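Local coordinates for protein leucine--trna ligase (PDB 5AH5) that probably charges tRNA(Leu) with L-leucine in an ATP-dependent reaction, as a class I aminoacyl-tRNA synthetase, at residues Ser494-Arg499 against Thr531-Tyr536; Cys627-Asn632 against Asn690-Lys695; Leu259-Thr264 against Glu284-Leu289. All coordinates share one frame; numbering follows the deposited sequence.

The three contacts sample distant parts of the enzyme and share no helix or strand. Contact 1 is buried near the centre of the chain, in the catalytic region, where a tyrosine and a histidine line part of the pocket for the leucyl side chain of the bound analogue. Contact 2, with nearest atoms about 34 Å from contact 1, pairs two helices of the helical anticodon-binding bundle; it is apolar inside and polar where it meets the tRNA. Contact 3 joins a turn to a helix end in the editing domain, partly buried and largely apolar, with one carboxylate laid against a leucine methyl. The centres of contacts 2 and 3 lie about 75 Å apart.

Contact 1: residues Ser494-Arg499 against Thr531-Tyr536; sequences SWYFLR and TLHLIY. With LSS (5'-O-(L-leucylsulfamoyl)adenosine), chain I.
Tyr-496 and His-533 make the close part of this contact, with CE1 of the tyrosine 3.7 Å from CE1 of the imidazole. The histidine carbon reaches the tyrosine ring at its edge, near the ring plane; the two planes are inclined at 47°, an oblique aromatic pair with centroids 5.9 Å apart. Phe-497 CE2 approaches the same histidine carbon more distantly, at 4.3 Å. The imidazole is turned by its first torsion, which sets CG opposite the backbone N (chi1 158°), and one of its faces receives the leucyl methyl C11 of the bound leucyl-sulfamoyl-adenosine, offset toward the rim. The second methyl, C10, lies 3.5 Å from His-533 CB, and Tyr-496 OH is 3.6 Å from C11. Together the two side chains form part of the wall of the aminoacyl pocket in this class I synthetase, His-533 standing in the first turn of helix 533-546. Tyr-523 OH is hydrogen-bonded to both Tyr-496 OH and His-533 NE2, so one hydroxyl links the polar ends of both side chains and probably helps to hold the imidazole in its orientation. Packing is looser toward Ser-494, whose CB rests 4.1 Å from the carbonyl O of Tyr-536; this side too is buried. There Ser-494 OG turns back to the carbonyl of Val-491, and the Tyr-536 hydroxyl leads to Glu-167.

Contact 2: residues Cys627-Asn632 against Asn690-Lys695; sequences CRLFTN and NLLYEK. With nucleotides of chain D.
Leu-629 extends its CG opposite the backbone N (chi1 -170°), while Tyr-693 has an unusual first torsion of -96°, and these two settings bring the leucine methyl CD1 over the middle of the tyrosine ring. The pair lies between helices 617-632 and 678-695 of the alpha-helical bundle that forms the anticodon-binding domain of class I synthetases of this type; the short segments run in roughly the same direction, with axes 11.0 Å apart and inclined at 36°. The methyl makes a CH-pi contact, 3.9 Å from the ring centroid and only 9° off the ring normal. The other branch of Leu-629 works separately: CD2 packs against Leu-692 CB at 4.0 Å, the two leucine side chains crossing at about a right angle. Leu-708 of helix 701-715 touches both leucines and continues this apolar layer into the bundle.

At the rim of the ring the chemistry becomes polar. The Tyr-693 hydroxyl passes beside the backbone of helix 617-632 and is hydrogen-bonded to the carbonyl of Arg-625, whose guanidinium also makes a cation-pi contact with the tyrosine ring. One water joins protein to RNA here: it accepts from Arg-628 NE and donates to both Tyr-693 OH and O3' of U40 of chain D. The Arg-628 chain, bent at chi3, presents one guanidinium face to C5' of U40, and its NH2 forms a salt bridge with a phosphate of the RNA. A second grip on the tRNA comes from Asn-690, whose ND2 donates to OP1 of A25 of chain D over 2.8 Å, with an almost straight N-H...O angle of 179°.

Contact 3: residues Leu259-Thr264 against Glu284-Leu289; sequences LAPEHT and ESILVL
Apolar packing between Pro-261 and the pair Ile-286 and Leu-287 forms the main part of this contact. The proline ring meets the helix with two different carbons: CG lies 3.9 Å from the Ile-286 branch methyl CG2, and CB lies 3.8 Å from Leu-287 CD2. Ile-286 offers CG2 because its first torsion sets that methyl opposite the backbone N, while the CG1 branch leads away from the turn; the side chain also touches Arg-294 and Asn-323. Leu-287 starts out alongside the turn, but its extended chain brings both methyls to it; CD2 sits against the proline and glutamate side chains, and CD1 approaches the carbonyl O of Pro-261 at 4.1 Å.

A tight van der Waals contact between a carboxylate oxygen and a methyl, not a polar bond, is the second kind. Glu-262 is folded back, with CG between the backbone N and carbonyl carbon (chi1 42°) and a further bend at chi2, and OE1 comes within 3.3 Å of Leu-287 CD2. The same CD2 lies 3.8 Å from Glu-262 CB, so this one methyl touches both the base and the head of the glutamate. The charge is met elsewhere: OE2 forms a salt bridge with Arg-294, which probably helps to hold the folded chain.

Hydrogen bonding shapes the turn internally: His-263 N bonds to Ala-260 O at 2.8 Å, presenting Pro-261 and Glu-262 side by side. Tyr-153, on strand 153-157 of another sheet, touches Glu-262 and Leu-287, so the editing domain meets a neighbouring part of the enzyme here, through a type I beta turn after strand 257-259 packed on the C-terminal part of helix 277-287.

Contact 1: residues Ser494-Arg499 against Thr531-Tyr536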
loop_
_atom_site.group_PDB
_atom_site.type_symbol
_atom_site.label_atom_id
_atom_site.label_comp_id
_atom_site.label_asym_id
_atom_site.label_seq_id
_atom_site.Cartn_x
_atom_site.Cartn_y
_atom_site.Cartn_z
ATOM N N SER B 494 -5.845 -3.044 -9.937
ATOM C CA SER B 494 -6.890 -2.936 -8.988
ATOM C C SER B 494 -7.417 -4.275 -8.436
ATOM O O SER B 494 -8.140 -4.262 -7.445
ATOM C CB SER B 494 -8.057 -2.121 -9.545
ATOM O OG SER B 494 -8.754 -2.839 -10.557
ATOM N N TRP B 495 -7.094 -5.385 -9.091
ATOM C CA TRP B 495 -7.595 -6.707 -8.752
ATOM C C TRP B 495 -6.549 -7.819 -8.922
ATOM O O TRP B 495 -6.847 -8.979 -8.713
ATOM C CB TRP B 495 -8.811 -6.994 -9.593
ATOM C CG TRP B 495 -8.482 -7.343 -11.044
ATOM C CD1 TRP B 495 -8.162 -6.465 -12.015
ATOM C CD2 TRP B 495 -8.387 -8.645 -11.644
ATOM N NE1 TRP B 495 -7.888 -7.121 -13.205
ATOM C CE2 TRP B 495 -8.014 -8.460 -12.998
ATOM C CE3 TRP B 495 -8.620 -9.940 -11.196
ATOM C CZ2 TRP B 495 -7.840 -9.514 -13.861
ATOM C CZ3 TRP B 495 -8.446 -10.966 -12.021
ATOM C CH2 TRP B 495 -8.081 -10.762 -13.381
ATOM N N TYR B 496 -5.303 -7.494 -9.248
ATOM C CA TYR B 496 -4.302 -8.557 -9.525
ATOM C C TYR B 496 -4.063 -9.558 -8.412
ATOM O O TYR B 496 -3.637 -10.711 -8.658
ATOM C CB TYR B 496 -2.950 -7.923 -9.887
ATOM C CG TYR B 496 -2.100 -7.332 -8.730
ATOM C CD1 TYR B 496 -2.438 -6.147 -8.123
ATOM C CD2 TYR B 496 -0.952 -7.964 -8.304
ATOM C CE1 TYR B 496 -1.656 -5.598 -7.102
ATOM C CE2 TYR B 496 -0.145 -7.433 -7.280
ATOM C CZ TYR B 496 -0.510 -6.274 -6.672
ATOM O OH TYR B 496 0.263 -5.741 -5.665
ATOM N N PHE B 497 -4.193 -9.051 -7.185
ATOM C CA PHE B 497 -4.024 -9.842 -5.986
ATOM C C PHE B 497 -5.093 -10.963 -5.896
ATOM O O PHE B 497 -4.873 -11.986 -5.210
ATOM C CB PHE B 497 -4.029 -8.938 -4.702
ATOM C CG PHE B 497 -5.163 -7.944 -4.686
ATOM C CD1 PHE B 497 -6.377 -8.277 -4.185
ATOM C CD2 PHE B 497 -5.028 -6.710 -5.257
ATOM C CE1 PHE B 497 -7.414 -7.389 -4.225
ATOM C CE2 PHE B 497 -6.076 -5.809 -5.315
ATOM C CZ PHE B 497 -7.279 -6.162 -4.815
ATOM N N LEU B 498 -6.270 -10.729 -6.482
ATOM C CA LEU B 498 -7.266 -11.791 -6.669
ATOM C C LEU B 498 -6.999 -12.789 -7.798
ATOM O O LEU B 498 -7.749 -13.791 -7.916
ATOM C CB LEU B 498 -8.676 -11.188 -6.840
ATOM C CG LEU B 498 -9.072 -10.158 -5.832
ATOM C CD1 LEU B 498 -10.376 -9.488 -6.236
ATOM C CD2 LEU B 498 -9.092 -10.790 -4.446
ATOM N N ARG B 499 -5.962 -12.548 -8.615
ATOM C CA ARG B 499 -5.654 -13.397 -9.737
ATOM C C ARG B 499 -4.538 -14.333 -9.450
ATOM O O ARG B 499 -4.489 -15.468 -10.000
ATOM C CB ARG B 499 -5.314 -12.521 -10.974
ATOM C CG ARG B 499 -4.826 -13.268 -12.198
ATOM C CD ARG B 499 -5.988 -13.997 -12.863
ATOM N NE ARG B 499 -5.608 -14.601 -14.147
ATOM C CZ ARG B 499 -6.425 -15.362 -14.900
ATOM N NH1 ARG B 499 -7.670 -15.607 -14.504
ATOM N NH2 ARG B 499 -5.971 -15.871 -16.028
ATOM N N THR B 531 -3.751 7.443 -2.705
ATOM C CA THR B 531 -4.953 7.788 -3.460
ATOM C C THR B 531 -4.777 7.431 -4.943
ATOM O O THR B 531 -5.412 8.065 -5.774
ATOM C CB THR B 531 -5.359 9.254 -3.325
ATOM O OG1 THR B 531 -4.310 10.053 -3.832
ATOM C CG2 THR B 531 -5.656 9.605 -1.872
ATOM N N LEU B 532 -3.947 6.412 -5.238
ATOM C CA LEU B 532 -3.982 5.677 -6.518
ATOM C C LEU B 532 -4.412 4.237 -6.249
ATOM O O LEU B 532 -5.560 4.013 -6.038
ATOM C CB LEU B 532 -2.642 5.769 -7.266
ATOM C CG LEU B 532 -2.359 7.177 -7.839
ATOM C CD1 LEU B 532 -0.896 7.522 -7.894
ATOM C CD2 LEU B 532 -2.962 7.351 -9.208
ATOM N N HIS B 533 -3.502 3.270 -6.243
ATOM C CA HIS B 533 -3.856 1.862 -6.192
ATOM C C HIS B 533 -4.644 1.482 -4.916
ATOM O O HIS B 533 -5.580 0.670 -4.987
ATOM C CB HIS B 533 -2.608 1.016 -6.392
ATOM C CG HIS B 533 -2.703 -0.392 -5.853
ATOM N ND1 HIS B 533 -3.433 -1.380 -6.472
ATOM C CD2 HIS B 533 -2.068 -0.999 -4.810
ATOM C CE1 HIS B 533 -3.295 -2.519 -5.803
ATOM N NE2 HIS B 533 -2.492 -2.311 -4.775
ATOM N N LEU B 534 -4.345 2.121 -3.769
ATOM C CA LEU B 534 -5.022 1.795 -2.510
ATOM C C LEU B 534 -6.443 2.314 -2.501
ATOM O O LEU B 534 -7.253 1.803 -1.770
ATOM C CB LEU B 534 -4.208 2.349 -1.285
ATOM C CG LEU B 534 -2.816 1.710 -1.082
ATOM C CD1 LEU B 534 -1.914 2.414 -0.074
ATOM C CD2 LEU B 534 -2.973 0.217 -0.736
ATOM N N ILE B 535 -6.791 3.341 -3.284
ATOM C CA ILE B 535 -8.224 3.649 -3.448
ATOM C C ILE B 535 -8.854 2.668 -4.414
ATOM O O ILE B 535 -9.876 2.099 -4.129
ATOM C CB ILE B 535 -8.466 5.028 -4.054
ATOM C CG1 ILE B 535 -8.176 6.098 -3.024
ATOM C CG2 ILE B 535 -9.933 5.171 -4.515
ATOM C CD1 ILE B 535 -9.275 6.288 -2.003
ATOM N N TYR B 536 -8.285 2.556 -5.618
ATOM C CA TYR B 536 -8.938 1.736 -6.666
ATOM C C TYR B 536 -9.165 0.251 -6.267
ATOM O O TYR B 536 -10.209 -0.304 -6.520
ATOM C CB TYR B 536 -8.095 1.783 -7.926
ATOM C CG TYR B 536 -7.939 3.142 -8.595
ATOM C CD1 TYR B 536 -9.022 3.978 -8.820
ATOM C CD2 TYR B 536 -6.712 3.564 -8.999
ATOM C CE1 TYR B 536 -8.857 5.238 -9.429
ATOM C CE2 TYR B 536 -6.529 4.777 -9.662
ATOM C CZ TYR B 536 -7.594 5.607 -9.868
ATOM O OH TYR B 536 -7.330 6.786 -10.488
HETATM C C1 LSS I . 4.472 0.352 -8.469
HETATM N N1 LSS I . 12.329 3.019 -1.614
HETATM O O1 LSS I . 4.448 1.313 -7.732
HETATM S S1 LSS I . 6.934 0.367 -8.588
HETATM C C2 LSS I . 11.385 2.248 -1.077
HETATM N N2 LSS I . 5.587 -0.173 -8.943
HETATM O O2 LSS I . 6.871 1.948 -3.056
HETATM N N3 LSS I . 10.439 1.624 -1.812
HETATM O O3 LSS I . 5.694 -0.545 -3.016
HETATM C C4 LSS I . 10.458 1.787 -3.157
HETATM N N4 LSS I . 3.326 -1.198 -10.058
HETATM O O4 LSS I . 8.536 -0.727 -4.681
HETATM C C5 LSS I . 11.363 2.649 -3.762
HETATM O O5 LSS I . 7.137 0.177 -7.016
HETATM C C6 LSS I . 12.297 3.291 -2.967
HETATM N N6 LSS I . 13.223 4.087 -3.562
HETATM C C7 LSS I . 1.002 -1.431 -8.000
HETATM N N7 LSS I . 11.106 2.650 -5.096
HETATM C C8 LSS I . 10.027 1.851 -5.316
HETATM C C9 LSS I . 2.408 -0.884 -7.744
HETATM N N9 LSS I . 9.661 1.307 -4.125
HETATM C CA LSS I . 3.175 -0.253 -8.921
HETATM C C10 LSS I . 0.052 -0.254 -8.271
HETATM C C11 LSS I . 0.596 -2.325 -6.774
HETATM O O1A LSS I . 7.235 1.789 -8.805
HETATM C C21 LSS I . 8.540 0.428 -3.859
HETATM C C22 LSS I . 7.232 1.096 -4.105
HETATM C C23 LSS I . 6.273 -0.086 -4.268
HETATM C C24 LSS I . 7.192 -1.110 -4.901
HETATM C C25 LSS I . 7.103 -1.120 -6.428
HETATM O O2A LSS I . 8.006 -0.430 -9.144
#

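Contact 2: residues Cys627-Asn632 against Asn690-Lys695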
loop_
_atom_site.group_PDB
_atom_site.type_symbol
_atom_site.label_atom_id
_atom_site.label_comp_id
_atom_site.label_asym_id
_atom_site.label_seq_id
_atom_site.Cartn_x
_atom_site.Cartn_y
_atom_site.Cartn_z
ATOM N N CYS B 627 29.595 -16.673 11.721
ATOM C CA CYS B 627 30.264 -17.837 11.138
ATOM C C CYS B 627 31.402 -18.283 12.059
ATOM O O CYS B 627 31.540 -19.469 12.314
ATOM C CB CYS B 627 30.779 -17.591 9.696
ATOM S SG CYS B 627 29.418 -17.262 8.522
ATOM N N ARG B 628 32.213 -17.335 12.520
ATOM C CA ARG B 628 33.367 -17.666 13.367
ATOM C C ARG B 628 32.994 -18.336 14.731
ATOM O O ARG B 628 33.706 -19.217 15.216
ATOM C CB ARG B 628 34.297 -16.465 13.538
ATOM C CG ARG B 628 35.212 -16.227 12.308
ATOM C CD ARG B 628 36.323 -15.232 12.603
ATOM N NE ARG B 628 35.717 -14.097 13.271
ATOM C CZ ARG B 628 35.198 -13.030 12.662
ATOM N NH1 ARG B 628 35.271 -12.893 11.350
ATOM N NH2 ARG B 628 34.620 -12.074 13.381
ATOM N N LEU B 629 31.842 -17.978 15.275
ATOM C CA LEU B 629 31.268 -18.623 16.453
ATOM C C LEU B 629 30.933 -20.079 16.163
ATOM O O LEU B 629 31.156 -20.953 17.007
ATOM C CB LEU B 629 30.009 -17.862 16.872
ATOM C CG LEU B 629 29.355 -18.171 18.185
ATOM C CD1 LEU B 629 30.309 -17.923 19.378
ATOM C CD2 LEU B 629 28.055 -17.385 18.313
ATOM N N PHE B 630 30.461 -20.381 14.956
ATOM C CA PHE B 630 30.307 -21.780 14.564
ATOM C C PHE B 630 31.632 -22.534 14.374
ATOM O O PHE B 630 31.803 -23.662 14.906
ATOM C CB PHE B 630 29.421 -21.949 13.300
ATOM C CG PHE B 630 27.971 -22.028 13.610
ATOM C CD1 PHE B 630 27.309 -20.941 14.102
ATOM C CD2 PHE B 630 27.273 -23.224 13.432
ATOM C CE1 PHE B 630 25.958 -21.009 14.401
ATOM C CE2 PHE B 630 25.933 -23.299 13.719
ATOM C CZ PHE B 630 25.272 -22.202 14.198
ATOM N N THR B 631 32.545 -21.955 13.611
ATOM C CA THR B 631 33.845 -22.609 13.302
ATOM C C THR B 631 34.726 -22.729 14.548
ATOM O O THR B 631 35.512 -23.630 14.635
ATOM C CB THR B 631 34.659 -21.856 12.204
ATOM O OG1 THR B 631 34.604 -20.457 12.464
ATOM C CG2 THR B 631 34.098 -22.075 10.849
ATOM N N ASN B 632 34.610 -21.803 15.491
ATOM C CA ASN B 632 35.281 -21.970 16.775
ATOM C C ASN B 632 34.737 -23.159 17.602
ATOM O O ASN B 632 35.504 -23.753 18.353
ATOM C CB ASN B 632 35.200 -20.692 17.599
ATOM C CG ASN B 632 36.063 -19.562 17.025
ATOM O OD1 ASN B 632 36.809 -19.738 16.042
ATOM N ND2 ASN B 632 35.924 -18.393 17.608
ATOM N N ASN B 690 26.375 -11.987 21.071
ATOM C CA ASN B 690 27.346 -11.450 22.039
ATOM C C ASN B 690 27.383 -12.300 23.292
ATOM O O ASN B 690 28.460 -12.597 23.779
ATOM C CB ASN B 690 27.068 -10.010 22.380
ATOM C CG ASN B 690 27.159 -9.105 21.168
ATOM O OD1 ASN B 690 27.919 -9.361 20.224
ATOM N ND2 ASN B 690 26.400 -8.024 21.204
ATOM N N LEU B 691 26.209 -12.770 23.708
ATOM C CA LEU B 691 26.042 -13.605 24.880
ATOM C C LEU B 691 26.857 -14.829 24.767
ATOM O O LEU B 691 27.576 -15.208 25.730
ATOM C CB LEU B 691 24.584 -13.984 25.100
ATOM C CG LEU B 691 24.325 -14.886 26.312
ATOM C CD1 LEU B 691 24.601 -14.083 27.586
ATOM C CD2 LEU B 691 22.915 -15.453 26.279
ATOM N N LEU B 692 26.800 -15.450 23.590
ATOM C CA LEU B 692 27.516 -16.695 23.385
ATOM C C LEU B 692 29.030 -16.532 23.255
ATOM O O LEU B 692 29.793 -17.460 23.572
ATOM C CB LEU B 692 26.948 -17.447 22.188
ATOM C CG LEU B 692 25.506 -17.919 22.335
ATOM C CD1 LEU B 692 25.105 -18.696 21.093
ATOM C CD2 LEU B 692 25.327 -18.771 23.582
ATOM N N TYR B 693 29.489 -15.400 22.734
ATOM C CA TYR B 693 30.932 -15.117 22.725
ATOM C C TYR B 693 31.474 -15.015 24.174
ATOM O O TYR B 693 32.574 -15.468 24.461
ATOM C CB TYR B 693 31.238 -13.817 21.967
ATOM C CG TYR B 693 31.617 -14.096 20.527
ATOM C CD1 TYR B 693 32.903 -14.577 20.190
ATOM C CD2 TYR B 693 30.678 -13.993 19.528
ATOM C CE1 TYR B 693 33.230 -14.892 18.871
ATOM C CE2 TYR B 693 31.011 -14.250 18.210
ATOM C CZ TYR B 693 32.268 -14.697 17.885
ATOM O OH TYR B 693 32.519 -14.984 16.567
ATOM N N GLU B 694 30.672 -14.392 25.019
ATOM C CA GLU B 694 31.046 -13.947 26.361
ATOM C C GLU B 694 30.925 -15.110 27.350
ATOM O O GLU B 694 31.782 -15.248 28.192
ATOM C CB GLU B 694 30.134 -12.767 26.834
ATOM C CG GLU B 694 30.096 -12.526 28.351
ATOM C CD GLU B 694 29.127 -11.414 28.796
ATOM O OE1 GLU B 694 27.869 -11.526 28.661
ATOM O OE2 GLU B 694 29.627 -10.403 29.320
ATOM N N LYS B 695 29.826 -15.879 27.280
ATOM C CA LYS B 695 29.509 -16.937 28.255
ATOM C C LYS B 695 29.598 -18.324 27.673
ATOM O O LYS B 695 29.562 -19.274 28.441
ATOM C CB LYS B 695 28.110 -16.797 28.843
ATOM C CG LYS B 695 27.716 -15.428 29.373
ATOM C CD LYS B 695 28.393 -15.096 30.700
ATOM C CE LYS B 695 27.708 -13.922 31.400
ATOM N NZ LYS B 695 26.239 -14.134 31.623
ATOM P P U D 40 37.490 -7.845 11.784
ATOM O OP1 U D 40 36.140 -8.102 11.261
ATOM O OP2 U D 40 37.853 -6.470 12.199
ATOM O "O5'" U D 40 37.751 -8.784 13.044
ATOM C "C5'" U D 40 37.870 -10.206 12.885
ATOM C "C4'" U D 40 38.447 -10.852 14.125
ATOM O "O4'" U D 40 39.883 -10.630 14.224
ATOM C "C3'" U D 40 37.893 -10.398 15.470
ATOM O "O3'" U D 40 36.646 -11.039 15.718
ATOM C "C2'" U D 40 39.014 -10.833 16.398
ATOM O "O2'" U D 40 39.059 -12.226 16.589
ATOM C "C1'" U D 40 40.231 -10.409 15.582
ATOM N N1 U D 40 40.591 -8.993 15.758
ATOM C C2 U D 40 41.262 -8.641 16.915
ATOM O O2 U D 40 41.529 -9.439 17.794
ATOM N N3 U D 40 41.585 -7.309 17.014
ATOM C C4 U D 40 41.319 -6.312 16.097
ATOM O O4 U D 40 41.671 -5.155 16.335
ATOM C C5 U D 40 40.618 -6.753 14.930
ATOM C C6 U D 40 40.289 -8.045 14.801
ATOM P P A D 25 25.737 -4.990 19.212
ATOM O OP1 A D 25 26.476 -6.225 19.052
ATOM O OP2 A D 25 26.176 -3.880 20.046
ATOM O "O5'" A D 25 25.461 -4.371 17.760
ATOM C "C5'" A D 25 26.398 -3.545 17.139
ATOM C "C4'" A D 25 25.760 -2.810 15.995
ATOM O "O4'" A D 25 24.628 -2.063 16.495
ATOM C "C3'" A D 25 26.702 -1.770 15.407
ATOM O "O3'" A D 25 27.511 -2.339 14.409
ATOM C "C2'" A D 25 25.766 -0.691 14.920
ATOM O "O2'" A D 25 25.274 -0.872 13.636
ATOM C "C1'" A D 25 24.644 -0.758 15.956
ATOM N N9 A D 25 24.801 0.199 17.042
ATOM C C8 A D 25 25.037 -0.033 18.379
ATOM N N7 A D 25 25.062 1.059 19.103
ATOM C C5 A D 25 24.869 2.078 18.180
ATOM C C6 A D 25 24.794 3.475 18.313
ATOM N N6 A D 25 24.918 4.110 19.474
ATOM N N1 A D 25 24.545 4.205 17.197
ATOM C C2 A D 25 24.409 3.562 16.031
ATOM N N3 A D 25 24.468 2.257 15.781
ATOM C C4 A D 25 24.662 1.560 16.915
HETATM O O HOH W 1 34.833 -13.591 15.828
#

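Contact 3: residues Leu259-Thr264 against Glu284-Leu289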
loop_
_atom_site.group_PDB
_atom_site.type_symbol
_atom_site.label_atom_id
_atom_site.label_comp_id
_atom_site.label_asym_id
_atom_site.label_seq_id
_atom_site.Cartn_x
_atom_site.Cartn_y
_atom_site.Cartn_z
ATOM N N LEU B 259 -22.254 31.177 -11.972
ATOM C CA LEU B 259 -22.130 29.825 -12.516
ATOM C C LEU B 259 -20.708 29.460 -12.920
ATOM O O LEU B 259 -19.855 30.325 -13.178
ATOM C CB LEU B 259 -23.022 29.669 -13.752
ATOM C CG LEU B 259 -24.523 29.531 -13.551
ATOM C CD1 LEU B 259 -25.174 29.430 -14.919
ATOM C CD2 LEU B 259 -24.858 28.316 -12.698
ATOM N N ALA B 260 -20.492 28.152 -13.006
ATOM C CA ALA B 260 -19.281 27.600 -13.587
ATOM C C ALA B 260 -19.394 27.560 -15.133
ATOM O O ALA B 260 -20.352 26.959 -15.665
ATOM C CB ALA B 260 -19.016 26.197 -13.037
ATOM N N PRO B 261 -18.393 28.138 -15.847
ATOM C CA PRO B 261 -18.278 28.141 -17.312
ATOM C C PRO B 261 -18.611 26.841 -18.039
ATOM O O PRO B 261 -18.990 26.885 -19.209
ATOM C CB PRO B 261 -16.795 28.467 -17.537
ATOM C CG PRO B 261 -16.410 29.311 -16.383
ATOM C CD PRO B 261 -17.325 28.963 -15.243
ATOM N N GLU B 262 -18.452 25.710 -17.346
ATOM C CA GLU B 262 -18.682 24.365 -17.900
ATOM C C GLU B 262 -20.052 23.757 -17.536
ATOM O O GLU B 262 -20.311 22.603 -17.883
ATOM C CB GLU B 262 -17.519 23.404 -17.507
ATOM C CG GLU B 262 -17.003 23.492 -16.065
ATOM C CD GLU B 262 -15.755 24.360 -15.896
ATOM O OE1 GLU B 262 -14.680 23.955 -16.358
ATOM O OE2 GLU B 262 -15.803 25.434 -15.250
ATOM N N HIS B 263 -20.935 24.530 -16.889
ATOM C CA HIS B 263 -22.234 24.014 -16.403
ATOM C C HIS B 263 -23.195 23.673 -17.550
ATOM O O HIS B 263 -23.257 24.420 -18.524
ATOM C CB HIS B 263 -22.879 25.039 -15.450
ATOM C CG HIS B 263 -23.994 24.487 -14.614
ATOM N ND1 HIS B 263 -25.071 25.249 -14.219
ATOM C CD2 HIS B 263 -24.190 23.257 -14.081
ATOM C CE1 HIS B 263 -25.884 24.513 -13.482
ATOM N NE2 HIS B 263 -25.374 23.299 -13.387
ATOM N N THR B 264 -23.937 22.561 -17.413
ATOM C CA THR B 264 -24.826 22.021 -18.468
ATOM C C THR B 264 -25.752 23.094 -19.037
ATOM O O THR B 264 -25.750 23.359 -20.239
ATOM C CB THR B 264 -25.714 20.849 -17.949
ATOM O OG1 THR B 264 -24.915 19.912 -17.227
ATOM C CG2 THR B 264 -26.419 20.108 -19.097
ATOM N N GLU B 284 -15.248 29.951 -23.249
ATOM C CA GLU B 284 -14.180 29.218 -23.922
ATOM C C GLU B 284 -12.800 29.764 -23.531
ATOM O O GLU B 284 -11.818 29.021 -23.594
ATOM C CB GLU B 284 -14.356 29.180 -25.457
ATOM C CG GLU B 284 -15.671 28.552 -25.969
ATOM C CD GLU B 284 -15.873 27.063 -25.666
ATOM O OE1 GLU B 284 -14.898 26.379 -25.281
ATOM O OE2 GLU B 284 -17.029 26.575 -25.825
ATOM N N SER B 285 -12.727 31.033 -23.105
ATOM C CA SER B 285 -11.465 31.613 -22.594
ATOM C C SER B 285 -11.051 31.111 -21.207
ATOM O O SER B 285 -9.857 31.146 -20.894
ATOM C CB SER B 285 -11.509 33.151 -22.559
ATOM O OG SER B 285 -12.133 33.643 -21.375
ATOM N N ILE B 286 -12.026 30.734 -20.367
ATOM C CA ILE B 286 -11.743 30.113 -19.058
ATOM C C ILE B 286 -11.459 28.624 -19.269
ATOM O O ILE B 286 -10.421 28.129 -18.822
ATOM C CB ILE B 286 -12.884 30.295 -18.035
ATOM C CG1 ILE B 286 -13.136 31.780 -17.754
ATOM C CG2 ILE B 286 -12.557 29.572 -16.721
ATOM C CD1 ILE B 286 -11.959 32.530 -17.147
ATOM N N LEU B 287 -12.354 27.954 -19.998
ATOM C CA LEU B 287 -12.238 26.516 -20.318
ATOM C C LEU B 287 -10.948 26.105 -21.032
ATOM O O LEU B 287 -10.537 24.974 -20.916
ATOM C CB LEU B 287 -13.429 26.028 -21.150
ATOM C CG LEU B 287 -14.829 26.228 -20.563
ATOM C CD1 LEU B 287 -15.871 25.684 -21.529
ATOM C CD2 LEU B 287 -14.969 25.572 -19.210
ATOM N N VAL B 288 -10.328 27.016 -21.766
ATOM C CA VAL B 288 -8.993 26.798 -22.348
ATOM C C VAL B 288 -7.844 26.742 -21.305
ATOM O O VAL B 288 -6.748 26.300 -21.607
ATOM C CB VAL B 288 -8.744 27.855 -23.479
ATOM C CG1 VAL B 288 -7.275 28.231 -23.693
ATOM C CG2 VAL B 288 -9.332 27.334 -24.784
ATOM N N LEU B 289 -8.079 27.194 -20.082
ATOM C CA LEU B 289 -6.997 27.297 -19.099
ATOM C C LEU B 289 -6.615 25.932 -18.550
ATOM O O LEU B 289 -7.464 25.062 -18.412
ATOM C CB LEU B 289 -7.407 28.222 -17.948
ATOM C CG LEU B 289 -7.678 29.676 -18.388
ATOM C CD1 LEU B 289 -8.227 30.455 -17.202
ATOM C CD2 LEU B 289 -6.418 30.313 -18.980
#